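Local coordinates for acetyl-CoA hydrolase/transferase family protein (Porphyromonas gingivalis, PDB 2NVV), which probably transfers coenzyme A between acetate and other acyl groups or hydrolyses acetyl-CoA, and binds zinc, at residues A356-N361 and E442-C447; S389-P394 and H417-I422. All coordinates share one frame; numbering follows the deposited sequence.

Contact 1: A356-N361 and E442-C447; sequences ADIFGN and EIIDKC
Strand 355-357 runs into a type I beta turn from Asp357 to Gly360, closed by Gly360 N to Asp357 O at 3.0 Å, and the turn lies against the end of helix 436-446, with the CA atoms of Ile358 and Ile443 6.0 Å apart. No hydrogen bond joins the two segments. Ile443, extended along CG1 (chi2 177°), drives CD1 tip-first into the turn backbone, 3.6 Å from both Asp357 O and Ile358 O. Beside it, Ile358 and Ile444 lie alongside each other and point the same way, branch methyl CG2 of Ile358 3.8 Å from CG1 of Ile444. Within the turn segment, OD1 of Asp357 takes three N-H groups: Phe359 N at 2.9 Å, which makes an Asx turn, Asn361 N, and Asn361 ND2 on its syn lone pair; the two backbone donors come from above the carboxylate plane. This grip fixes the loop that receives Ile443 and would probably help stabilise the carboxylate charge. Helix 453-459 covers both Ile444 and, through Tyr459, Ile358, while Ile443 touches Phe405 of strand 405-406 and Ala429 of strand 427-430.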
ATOM      1  N   ALA A 356      17.658   4.263  -0.505  1.00  6.39           N
ATOM      2  CA  ALA A 356      16.725   4.386  -1.620  1.00  6.39           C
ATOM      3  C   ALA A 356      17.487   4.046  -2.886  1.00  6.39           C
ATOM      4  O   ALA A 356      18.711   4.159  -2.912  1.00  6.39           O
ATOM      5  CB  ALA A 356      16.196   5.815  -1.701  1.00  6.73           C
ATOM      6  N   ASP A 357      16.792   3.602  -3.925  1.00  6.42           N
ATOM      7  CA  ASP A 357      17.486   3.318  -5.175  1.00  6.50           C
ATOM      8  C   ASP A 357      17.038   4.302  -6.243  1.00  6.39           C
ATOM      9  O   ASP A 357      16.043   5.011  -6.082  1.00  6.39           O
ATOM     10  CB  ASP A 357      17.293   1.862  -5.643  1.00  7.53           C
ATOM     11  CG  ASP A 357      15.852   1.506  -5.933  1.00 10.69           C
ATOM     12  OD1 ASP A 357      15.125   2.342  -6.506  1.00 14.58           O
ATOM     13  OD2 ASP A 357      15.453   0.366  -5.604  1.00 12.60           O
ATOM     14  N   ILE A 358      17.787   4.345  -7.333  1.00  6.39           N
ATOM     15  CA  ILE A 358      17.520   5.268  -8.432  1.00  6.39           C
ATOM     16  C   ILE A 358      16.165   5.145  -9.124  1.00  6.39           C
ATOM     17  O   ILE A 358      15.836   5.950  -9.995  1.00  6.39           O
ATOM     18  CB  ILE A 358      18.660   5.174  -9.489  1.00  6.39           C
ATOM     19  CG1 ILE A 358      18.900   3.713  -9.880  1.00  6.39           C
ATOM     20  CG2 ILE A 358      19.951   5.775  -8.908  1.00  6.39           C
ATOM     21  CD1 ILE A 358      20.013   3.503 -10.912  1.00  6.39           C
ATOM     22  N   PHE A 359      15.364   4.155  -8.743  1.00  7.17           N
ATOM     23  CA  PHE A 359      14.064   4.010  -9.368  1.00  6.39           C
ATOM     24  C   PHE A 359      12.908   4.390  -8.449  1.00  6.50           C
ATOM     25  O   PHE A 359      11.733   4.182  -8.783  1.00  7.31           O
ATOM     26  CB  PHE A 359      13.909   2.592  -9.906  1.00  6.39           C
ATOM     27  CG  PHE A 359      14.927   2.250 -10.943  1.00  6.39           C
ATOM     28  CD1 PHE A 359      15.969   1.374 -10.654  1.00  7.60           C
ATOM     29  CD2 PHE A 359      14.898   2.873 -12.192  1.00  6.42           C
ATOM     30  CE1 PHE A 359      16.983   1.124 -11.597  1.00  7.93           C
ATOM     31  CE2 PHE A 359      15.899   2.634 -13.138  1.00  6.39           C
ATOM     32  CZ  PHE A 359      16.947   1.757 -12.837  1.00  6.42           C
ATOM     33  N   GLY A 360      13.248   4.955  -7.292  1.00  6.39           N
ATOM     34  CA  GLY A 360      12.238   5.399  -6.346  1.00  6.46           C
ATOM     35  C   GLY A 360      11.757   4.416  -5.305  1.00  6.39           C
ATOM     36  O   GLY A 360      10.745   4.659  -4.651  1.00  6.39           O
ATOM     37  N   ASN A 361      12.464   3.308  -5.147  1.00  6.39           N
ATOM     38  CA  ASN A 361      12.078   2.300  -4.171  1.00  6.39           C
ATOM     39  C   ASN A 361      12.789   2.618  -2.868  1.00  6.39           C
ATOM     40  O   ASN A 361      13.944   3.043  -2.877  1.00  6.39           O
ATOM     41  CB  ASN A 361      12.467   0.917  -4.686  1.00  6.39           C
ATOM     42  CG  ASN A 361      11.804   0.596  -6.002  1.00  6.64           C
ATOM     43  OD1 ASN A 361      10.623   0.260  -6.048  1.00  7.22           O
ATOM     44  ND2 ASN A 361      12.556   0.724  -7.086  1.00  6.39           N
ATOM     45  N   GLU A 442      16.765  12.038 -12.385  1.00  6.39           N
ATOM     46  CA  GLU A 442      16.330  13.104 -11.493  1.00  6.63           C
ATOM     47  C   GLU A 442      16.908  12.849 -10.101  1.00  6.39           C
ATOM     48  O   GLU A 442      17.462  13.748  -9.482  1.00  6.39           O
ATOM     49  CB  GLU A 442      14.801  13.143 -11.440  1.00  6.59           C
ATOM     50  CG  GLU A 442      14.221  14.208 -10.523  1.00  6.97           C
ATOM     51  CD  GLU A 442      14.506  15.625 -10.983  1.00  8.35           C
ATOM     52  OE1 GLU A 442      13.956  16.559 -10.357  1.00  8.28           O
ATOM     53  OE2 GLU A 442      15.271  15.807 -11.953  1.00  7.17           O
ATOM     54  N   ILE A 443      16.788  11.617  -9.617  1.00  6.39           N
ATOM     55  CA  ILE A 443      17.308  11.258  -8.300  1.00  6.39           C
ATOM     56  C   ILE A 443      18.823  11.412  -8.236  1.00  6.40           C
ATOM     57  O   ILE A 443      19.374  11.830  -7.226  1.00  6.39           O
ATOM     58  CB  ILE A 443      16.964   9.795  -7.928  1.00  6.39           C
ATOM     59  CG1 ILE A 443      15.457   9.652  -7.687  1.00  6.41           C
ATOM     60  CG2 ILE A 443      17.743   9.374  -6.682  1.00  6.39           C
ATOM     61  CD1 ILE A 443      15.011   8.239  -7.388  1.00  6.39           C
ATOM     62  N   ILE A 444      19.498  11.057  -9.316  1.00  6.52           N
ATOM     63  CA  ILE A 444      20.949  11.153  -9.380  1.00  6.39           C
ATOM     64  C   ILE A 444      21.437  12.600  -9.342  1.00  6.82           C
ATOM     65  O   ILE A 444      22.312  12.951  -8.560  1.00  6.39           O
ATOM     66  CB  ILE A 444      21.470  10.463 -10.668  1.00  6.39           C
ATOM     67  CG1 ILE A 444      21.241   8.954 -10.558  1.00  6.39           C
ATOM     68  CG2 ILE A 444      22.945  10.755 -10.876  1.00  6.39           C
ATOM     69  CD1 ILE A 444      21.591   8.185 -11.801  1.00  6.59           C
ATOM     70  N   ASP A 445      20.843  13.438 -10.184  1.00  6.39           N
ATOM     71  CA  ASP A 445      21.207  14.847 -10.285  1.00  6.39           C
ATOM     72  C   ASP A 445      20.818  15.717  -9.090  1.00  6.49           C
ATOM     73  O   ASP A 445      21.510  16.687  -8.772  1.00  6.57           O
ATOM     74  CB  ASP A 445      20.580  15.443 -11.547  1.00  6.39           C
ATOM     75  CG  ASP A 445      21.118  14.823 -12.816  1.00  8.12           C
ATOM     76  OD1 ASP A 445      20.537  15.090 -13.886  1.00  9.11           O
ATOM     77  OD2 ASP A 445      22.124  14.077 -12.756  1.00  9.11           O
ATOM     78  N   LYS A 446      19.719  15.375  -8.422  1.00  6.88           N
ATOM     79  CA  LYS A 446      19.230  16.181  -7.307  1.00  6.39           C
ATOM     80  C   LYS A 446      19.466  15.685  -5.886  1.00  6.39           C
ATOM     81  O   LYS A 446      19.684  16.493  -4.987  1.00  6.39           O
ATOM     82  CB  LYS A 446      17.729  16.427  -7.480  1.00  6.43           C
ATOM     83  CG  LYS A 446      17.307  17.019  -8.826  1.00  6.66           C
ATOM     84  CD  LYS A 446      18.088  18.292  -9.182  1.00  6.39           C
ATOM     85  CE  LYS A 446      17.164  19.352  -9.811  1.00  6.39           C
ATOM     86  NZ  LYS A 446      16.365  18.867 -10.965  1.00  6.39           N
ATOM     87  N   CYS A 447      19.425  14.373  -5.679  1.00  6.50           N
ATOM     88  CA  CYS A 447      19.577  13.809  -4.339  1.00  6.39           C
ATOM     89  C   CYS A 447      20.875  13.090  -3.997  1.00  6.39           C
ATOM     90  O   CYS A 447      21.384  13.203  -2.883  1.00  6.39           O
ATOM     91  CB  CYS A 447      18.403  12.867  -4.064  1.00  6.83           C
ATOM     92  SG  CYS A 447      16.771  13.653  -4.245  1.00  6.39           S
TER

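Contact 2: S389-P394 and H417-I422; sequences SIFTTP and HSVKVI. With ZN (zinc ion), chain G.
Strand 389-392 pairs in parallel with the start of strand 421-424, Ile390 bridged to Val421 and Phe391 to Ile422; the loop 417-420 leads into it, and the contact is tight at the paired end and looser toward His417. Val421 N meets Ser389 O at 2.9 Å, nearly along the axis of that C=O, and Phe391 N reaches Val421 O at 2.8 Å, in the carbonyl plane. On one face of the sheet Ile390 and Val421 run side by side, CG1 of Ile390 4.1 Å from CB of Val421. On the opposite face the Phe391 side chain crosses that of loop residue Val419 at about a right angle, CD2 of Phe391 3.6 Å from CG1 of Val419. Ser389 locks the start of the pairing: with OG in the crowded position between N and carbonyl carbon (chi1 68°), the hydroxyl donates to Ser418 O at 2.7 Å, on a lone pair, and accepts from Lys420 N at 3.0 Å. Away from the sheet the segments part. The partly exposed Lys420 lays CG beside Ser389 OG, bends at chi2 and carries NZ back to its own loop, 3.2 Å from His417 O. His417 touches nothing of 389-394 but binds zinc through NE2 at 2.1 Å, with a water and Glu416, while His411 and Asp413 of the second subunit complete the site. Asp102 O of that subunit accepts from His417 ND1, which orients the imidazole and would probably make NE2 a stronger donor to the metal. The chemistry thus implies a loop fastened to the sheet by a serine hydroxyl and to the other subunit by zinc.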
ATOM      1  N   SER A 389       3.612  11.744  -1.151  1.00  6.40           N
ATOM      2  CA  SER A 389       4.495  11.091  -0.190  1.00  6.39           C
ATOM      3  C   SER A 389       5.928  11.546  -0.396  1.00  6.39           C
ATOM      4  O   SER A 389       6.425  11.566  -1.518  1.00  6.39           O
ATOM      5  CB  SER A 389       4.416   9.572  -0.317  1.00  6.39           C
ATOM      6  OG  SER A 389       4.965   9.154  -1.550  1.00  7.57           O
ATOM      7  N   ILE A 390       6.581  11.906   0.700  1.00  6.39           N
ATOM      8  CA  ILE A 390       7.955  12.377   0.656  1.00  6.39           C
ATOM      9  C   ILE A 390       8.877  11.523   1.518  1.00  6.39           C
ATOM     10  O   ILE A 390       8.516  11.088   2.611  1.00  6.39           O
ATOM     11  CB  ILE A 390       8.052  13.832   1.160  1.00  6.95           C
ATOM     12  CG1 ILE A 390       7.121  14.730   0.347  1.00  6.39           C
ATOM     13  CG2 ILE A 390       9.496  14.315   1.079  1.00  6.39           C
ATOM     14  CD1 ILE A 390       6.956  16.117   0.931  1.00  6.39           C
ATOM     15  N   PHE A 391      10.072  11.280   1.012  1.00  6.41           N
ATOM     16  CA  PHE A 391      11.054  10.514   1.750  1.00  7.33           C
ATOM     17  C   PHE A 391      12.337  11.330   1.832  1.00  6.39           C
ATOM     18  O   PHE A 391      12.836  11.847   0.826  1.00  6.39           O
ATOM     19  CB  PHE A 391      11.291   9.170   1.073  1.00  6.39           C
ATOM     20  CG  PHE A 391      10.301   8.123   1.479  1.00  6.70           C
ATOM     21  CD1 PHE A 391      10.444   7.450   2.698  1.00  6.46           C
ATOM     22  CD2 PHE A 391       9.209   7.823   0.668  1.00  6.91           C
ATOM     23  CE1 PHE A 391       9.511   6.487   3.105  1.00  6.39           C
ATOM     24  CE2 PHE A 391       8.269   6.865   1.064  1.00  6.66           C
ATOM     25  CZ  PHE A 391       8.422   6.194   2.290  1.00  6.39           C
ATOM     26  N   THR A 392      12.842  11.470   3.052  1.00  6.39           N
ATOM     27  CA  THR A 392      14.060  12.220   3.308  1.00  6.39           C
ATOM     28  C   THR A 392      15.168  11.296   3.764  1.00  6.39           C
ATOM     29  O   THR A 392      14.909  10.219   4.285  1.00  6.98           O
ATOM     30  CB  THR A 392      13.846  13.242   4.403  1.00  6.69           C
ATOM     31  OG1 THR A 392      13.364  12.560   5.557  1.00  6.39           O
ATOM     32  CG2 THR A 392      12.843  14.295   3.976  1.00  6.39           C
ATOM     33  N   THR A 393      16.405  11.737   3.574  1.00  6.39           N
ATOM     34  CA  THR A 393      17.568  10.953   3.975  1.00  6.39           C
ATOM     35  C   THR A 393      18.878  11.638   3.602  1.00  7.36           C
ATOM     36  O   THR A 393      19.028  12.167   2.490  1.00  6.39           O
ATOM     37  CB  THR A 393      17.608   9.568   3.295  1.00  6.39           C
ATOM     38  OG1 THR A 393      18.827   8.906   3.641  1.00  6.39           O
ATOM     39  CG2 THR A 393      17.566   9.709   1.771  1.00  6.39           C
ATOM     40  N   PRO A 394      19.840  11.666   4.537  1.00  7.12           N
ATOM     41  CA  PRO A 394      21.111  12.293   4.185  1.00  6.41           C
ATOM     42  C   PRO A 394      21.626  11.453   3.024  1.00  6.39           C
ATOM     43  O   PRO A 394      21.358  10.260   2.967  1.00  6.39           O
ATOM     44  CB  PRO A 394      21.933  12.140   5.467  1.00  6.39           C
ATOM     45  CG  PRO A 394      21.317  10.945   6.148  1.00  6.46           C
ATOM     46  CD  PRO A 394      19.853  11.183   5.929  1.00  6.39           C
ATOM     47  N   HIS A 417       5.679   2.839  -7.197  1.00  6.39           N
ATOM     48  CA  HIS A 417       4.287   3.242  -7.368  1.00  6.39           C
ATOM     49  C   HIS A 417       3.748   4.030  -6.187  1.00  6.39           C
ATOM     50  O   HIS A 417       2.676   4.617  -6.268  1.00  6.39           O
ATOM     51  CB  HIS A 417       3.408   2.005  -7.566  1.00  6.71           C
ATOM     52  CG  HIS A 417       3.913   1.076  -8.621  1.00  7.00           C
ATOM     53  ND1 HIS A 417       3.892   1.391  -9.963  1.00  6.46           N
ATOM     54  CD2 HIS A 417       4.511  -0.135  -8.529  1.00  6.76           C
ATOM     55  CE1 HIS A 417       4.459   0.419 -10.653  1.00  6.39           C
ATOM     56  NE2 HIS A 417       4.843  -0.520  -9.806  1.00  6.57           N
ATOM     57  N   SER A 418       4.495   4.047  -5.092  1.00  6.39           N
ATOM     58  CA  SER A 418       4.042   4.737  -3.900  1.00  6.39           C
ATOM     59  C   SER A 418       4.890   5.929  -3.506  1.00  6.39           C
ATOM     60  O   SER A 418       4.389   6.868  -2.901  1.00  6.39           O
ATOM     61  CB  SER A 418       3.974   3.748  -2.730  1.00  6.44           C
ATOM     62  OG  SER A 418       3.031   2.720  -2.973  1.00  6.39           O
ATOM     63  N   VAL A 419       6.174   5.891  -3.838  1.00  6.39           N
ATOM     64  CA  VAL A 419       7.078   6.982  -3.497  1.00  6.84           C
ATOM     65  C   VAL A 419       6.971   8.100  -4.540  1.00  6.39           C
ATOM     66  O   VAL A 419       7.307   7.910  -5.711  1.00  6.39           O
ATOM     67  CB  VAL A 419       8.527   6.473  -3.422  1.00  6.39           C
ATOM     68  CG1 VAL A 419       9.421   7.557  -2.871  1.00  6.44           C
ATOM     69  CG2 VAL A 419       8.592   5.224  -2.556  1.00  6.39           C
ATOM     70  N   LYS A 420       6.511   9.268  -4.109  1.00  6.53           N
ATOM     71  CA  LYS A 420       6.336  10.401  -5.017  1.00  6.39           C
ATOM     72  C   LYS A 420       7.476  11.408  -5.051  1.00  6.75           C
ATOM     73  O   LYS A 420       7.784  11.968  -6.109  1.00  6.39           O
ATOM     74  CB  LYS A 420       5.042  11.140  -4.679  1.00  6.39           C
ATOM     75  CG  LYS A 420       3.820  10.234  -4.586  1.00  6.39           C
ATOM     76  CD  LYS A 420       3.639   9.404  -5.839  1.00  7.37           C
ATOM     77  CE  LYS A 420       2.442   8.471  -5.723  1.00  6.39           C
ATOM     78  NZ  LYS A 420       2.257   7.697  -6.976  1.00  6.39           N
ATOM     79  N   VAL A 421       8.101  11.644  -3.901  1.00  7.58           N
ATOM     80  CA  VAL A 421       9.191  12.606  -3.821  1.00  6.39           C
ATOM     81  C   VAL A 421      10.292  12.160  -2.867  1.00  6.39           C
ATOM     82  O   VAL A 421      10.012  11.580  -1.817  1.00  6.48           O
ATOM     83  CB  VAL A 421       8.678  13.963  -3.330  1.00  6.39           C
ATOM     84  CG1 VAL A 421       9.793  14.981  -3.348  1.00  6.39           C
ATOM     85  CG2 VAL A 421       7.504  14.411  -4.187  1.00  6.39           C
ATOM     86  N   ILE A 422      11.542  12.433  -3.241  1.00  6.39           N
ATOM     87  CA  ILE A 422      12.692  12.090  -2.406  1.00  6.39           C
ATOM     88  C   ILE A 422      13.520  13.364  -2.202  1.00  6.39           C
ATOM     89  O   ILE A 422      13.728  14.144  -3.135  1.00  6.39           O
ATOM     90  CB  ILE A 422      13.566  11.005  -3.061  1.00  6.46           C
ATOM     91  CG1 ILE A 422      12.743   9.743  -3.299  1.00  6.39           C
ATOM     92  CG2 ILE A 422      14.732  10.671  -2.161  1.00  6.39           C
ATOM     93  CD1 ILE A 422      13.521   8.618  -3.956  1.00  7.10           C
TER
HETATM   94 ZN    ZN G 507       6.366  -1.856 -10.207  1.00 16.91          ZN
HETATM   95  O   HOH W   1       7.239  -1.772  -7.970  1.00  4.78           O

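Both contacts are buried, their centres 9 Å apart, and contact 2 is nested inside the chain loop that contact 1 closes. Contact 2 joins two inner strands of the five-stranded mixed sheet and the loop before one of them, by backbone and serine hydroxyl hydrogen bonds; contact 1 sits farther from the chain centre, where isoleucines of a helix pack on a turn's backbone and on Ile358. They share a packed seam: Ile443 CD1 stands 3.8 Å from Ile422 CD1, and Gly360 O packs against Val419 CG2. The zinc loop also ties them, since Asn361 OD1 weakly meets Glu416 N just before His417. Contact 2 extends to the subunit interface, whereas contact 1 stays within one chain.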